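Local coordinates for ABM domain-containing protein (PDB 3E8O) that is of unknown function but is a putative antibiotic biosynthesis monooxygenase, perhaps acting as an oxidoreductase, at residues A[18-24]-A[105-111]. Coordinates in Å, arbitrary orientation, origin at the centre of the assembly. Where two conformers were deposited one is given. Residues are numbered along the deposited sequence.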
loop_
_atom_site.group_PDB
_atom_site.type_symbol
_atom_site.label_atom_id
_atom_site.label_comp_id
_atom_site.label_asym_id
_atom_site.label_seq_id
_atom_site.Cartn_x
_atom_site.Cartn_y
_atom_site.Cartn_z
ATOM N N THR A 18 2.161 7.926 -19.007
ATOM C CA THR A 18 2.556 8.200 -17.576
ATOM C C THR A 18 1.896 7.176 -16.657
ATOM O O THR A 18 0.683 6.994 -16.711
ATOM C CB THR A 18 2.146 9.622 -17.109
ATOM O OG1 THR A 18 2.703 10.617 -17.999
ATOM C CG2 THR A 18 2.601 9.870 -15.625
HETATM N N MSE A 19 2.728 6.494 -15.854
HETATM C CA MSE A 19 2.220 5.479 -14.911
HETATM C C MSE A 19 1.306 6.167 -13.936
HETATM O O MSE A 19 1.464 7.353 -13.627
HETATM C CB MSE A 19 3.320 4.759 -14.146
HETATM C CG MSE A 19 2.875 3.509 -13.400
HETATM SE SE MSE A 19 4.308 2.544 -12.453
HETATM C CE MSE A 19 4.317 3.603 -10.875
ATOM N N VAL A 20 0.338 5.421 -13.464
ATOM C CA VAL A 20 -0.654 5.935 -12.503
ATOM C C VAL A 20 -0.643 5.043 -11.272
ATOM O O VAL A 20 -0.644 3.810 -11.377
ATOM C CB VAL A 20 -2.078 5.915 -13.093
ATOM C CG1 VAL A 20 -3.108 6.460 -12.117
ATOM C CG2 VAL A 20 -2.089 6.704 -14.411
ATOM N N ILE A 21 -0.642 5.680 -10.112
ATOM C CA ILE A 21 -0.702 4.989 -8.829
ATOM C C ILE A 21 -2.056 5.215 -8.222
ATOM O O ILE A 21 -2.516 6.349 -8.150
ATOM C CB ILE A 21 0.342 5.544 -7.886
ATOM C CG1 ILE A 21 1.762 5.239 -8.404
ATOM C CG2 ILE A 21 0.084 5.028 -6.459
ATOM C CD1 ILE A 21 2.871 5.954 -7.591
ATOM N N SER A 22 -2.700 4.131 -7.811
ATOM C CA SER A 22 -3.988 4.210 -7.071
ATOM C C SER A 22 -3.776 3.781 -5.629
ATOM O O SER A 22 -3.070 2.794 -5.355
ATOM C CB SER A 22 -5.006 3.256 -7.700
ATOM O OG SER A 22 -6.337 3.477 -7.255
ATOM N N HIS A 23 -4.406 4.499 -4.704
ATOM C CA HIS A 23 -4.397 4.187 -3.259
ATOM C C HIS A 23 -5.825 4.131 -2.767
ATOM O O HIS A 23 -6.592 5.088 -2.921
ATOM C CB HIS A 23 -3.597 5.246 -2.490
ATOM C CG HIS A 23 -3.622 5.079 -1.008
ATOM N ND1 HIS A 23 -3.059 3.991 -0.384
ATOM C CD2 HIS A 23 -4.236 5.804 -0.033
ATOM C CE1 HIS A 23 -3.256 4.095 0.924
ATOM N NE2 HIS A 23 -3.965 5.192 1.159
ATOM N N GLY A 24 -6.195 2.962 -2.255
ATOM C CA GLY A 24 -7.541 2.750 -1.749
ATOM C C GLY A 24 -7.533 2.207 -0.361
ATOM O O GLY A 24 -6.646 1.437 0.040
ATOM N N LYS A 105 -12.684 4.120 -0.411
ATOM C CA LYS A 105 -12.279 5.349 -1.074
ATOM C C LYS A 105 -11.007 5.097 -1.841
ATOM O O LYS A 105 -10.051 4.571 -1.289
ATOM C CB LYS A 105 -12.093 6.526 -0.105
ATOM C CG LYS A 105 -11.833 7.862 -0.814
ATOM C CD LYS A 105 -11.708 9.013 0.067
ATOM C CE LYS A 105 -11.348 10.274 -0.702
ATOM N NZ LYS A 105 -12.448 10.720 -1.617
ATOM N N ILE A 106 -11.035 5.473 -3.105
ATOM C CA ILE A 106 -9.860 5.311 -3.976
ATOM C C ILE A 106 -9.535 6.620 -4.662
ATOM O O ILE A 106 -10.422 7.295 -5.180
ATOM C CB ILE A 106 -10.124 4.230 -5.058
ATOM C CG1 ILE A 106 -10.510 2.861 -4.463
ATOM C CG2 ILE A 106 -8.906 4.046 -5.991
ATOM C CD1 ILE A 106 -10.870 1.798 -5.532
ATOM N N THR A 107 -8.266 6.976 -4.574
ATOM C CA THR A 107 -7.714 8.188 -5.236
ATOM C C THR A 107 -6.491 7.731 -6.025
ATOM O O THR A 107 -5.728 6.934 -5.546
ATOM C CB THR A 107 -7.340 9.284 -4.202
ATOM O OG1 THR A 107 -8.433 9.436 -3.287
ATOM C CG2 THR A 107 -6.980 10.616 -4.928
ATOM N N ALA A 108 -6.357 8.257 -7.223
ATOM C CA ALA A 108 -5.242 7.935 -8.129
ATOM C C ALA A 108 -4.432 9.188 -8.394
ATOM O O ALA A 108 -4.930 10.308 -8.273
ATOM C CB ALA A 108 -5.737 7.319 -9.423
ATOM N N TYR A 109 -3.202 8.961 -8.843
ATOM C CA TYR A 109 -2.249 10.053 -9.107
ATOM C C TYR A 109 -1.331 9.633 -10.231
ATOM O O TYR A 109 -0.826 8.523 -10.229
ATOM C CB TYR A 109 -1.342 10.344 -7.876
ATOM C CG TYR A 109 -2.085 10.532 -6.580
ATOM C CD1 TYR A 109 -2.464 9.443 -5.806
ATOM C CD2 TYR A 109 -2.399 11.790 -6.120
ATOM C CE1 TYR A 109 -3.165 9.601 -4.632
ATOM C CE2 TYR A 109 -3.108 11.955 -4.948
ATOM C CZ TYR A 109 -3.499 10.859 -4.207
ATOM O OH TYR A 109 -4.186 11.063 -3.023
ATOM N N GLU A 110 -1.144 10.504 -11.210
ATOM C CA GLU A 110 -0.109 10.267 -12.219
ATOM C C GLU A 110 1.224 10.383 -11.505
ATOM O O GLU A 110 1.450 11.246 -10.647
ATOM C CB GLU A 110 -0.209 11.248 -13.377
ATOM C CG GLU A 110 -1.427 10.913 -14.206
ATOM C CD GLU A 110 -1.494 11.618 -15.532
ATOM O OE1 GLU A 110 -1.640 12.847 -15.506
ATOM O OE2 GLU A 110 -1.430 10.947 -16.587
ATOM N N ALA A 111 2.117 9.490 -11.875
ATOM C CA ALA A 111 3.436 9.356 -11.254
ATOM C C ALA A 111 4.537 9.782 -12.182
ATOM O O ALA A 111 4.489 9.526 -13.368
ATOM C CB ALA A 111 3.663 7.874 -10.835
HETATM O O HOH W 1 -1.542 8.256 -17.784
HETATM O O HOH W 2 5.185 7.729 -15.214
HETATM O O HOH W 3 -7.331 7.260 -1.404
#
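In this ferredoxin-like fold of the dimeric alpha/beta-barrel type, the first strand (20-24 here) pairs antiparallel with 105-110, an outer strand of the chain's sheet. K105 O takes a CA-H...O contact from G24 CA at 3.1 Å. I106 and G24 form a non-hydrogen-bonded pair; a CB on G24 would crowd I106 CG1. I106 CG2 lies in tight van der Waals contact with S22 OG, 2.9 Å; an unidentified ligand sits beside I106 on this helix-covered face. T107 and H23 form a hydrogen-bonded pair (T107 N to H23 O 3.0 Å, H23 N to T107 O 2.9 Å). A108 turns back toward the helices, its CB 3.9 Å from V20 CG1. I106 to A108 also pair with the second subunit, continuing the sheet. Y109 and I21 pair likewise (Y109 N to I21 O 2.8 Å, I21 N to Y109 O 2.9 Å); on their face, shared with H23 and T107, M19 and I21 pack on the second subunit's Y109. E110 OE2 reaches T18 O through a water. A111 N donates to M19 O at 2.8 Å.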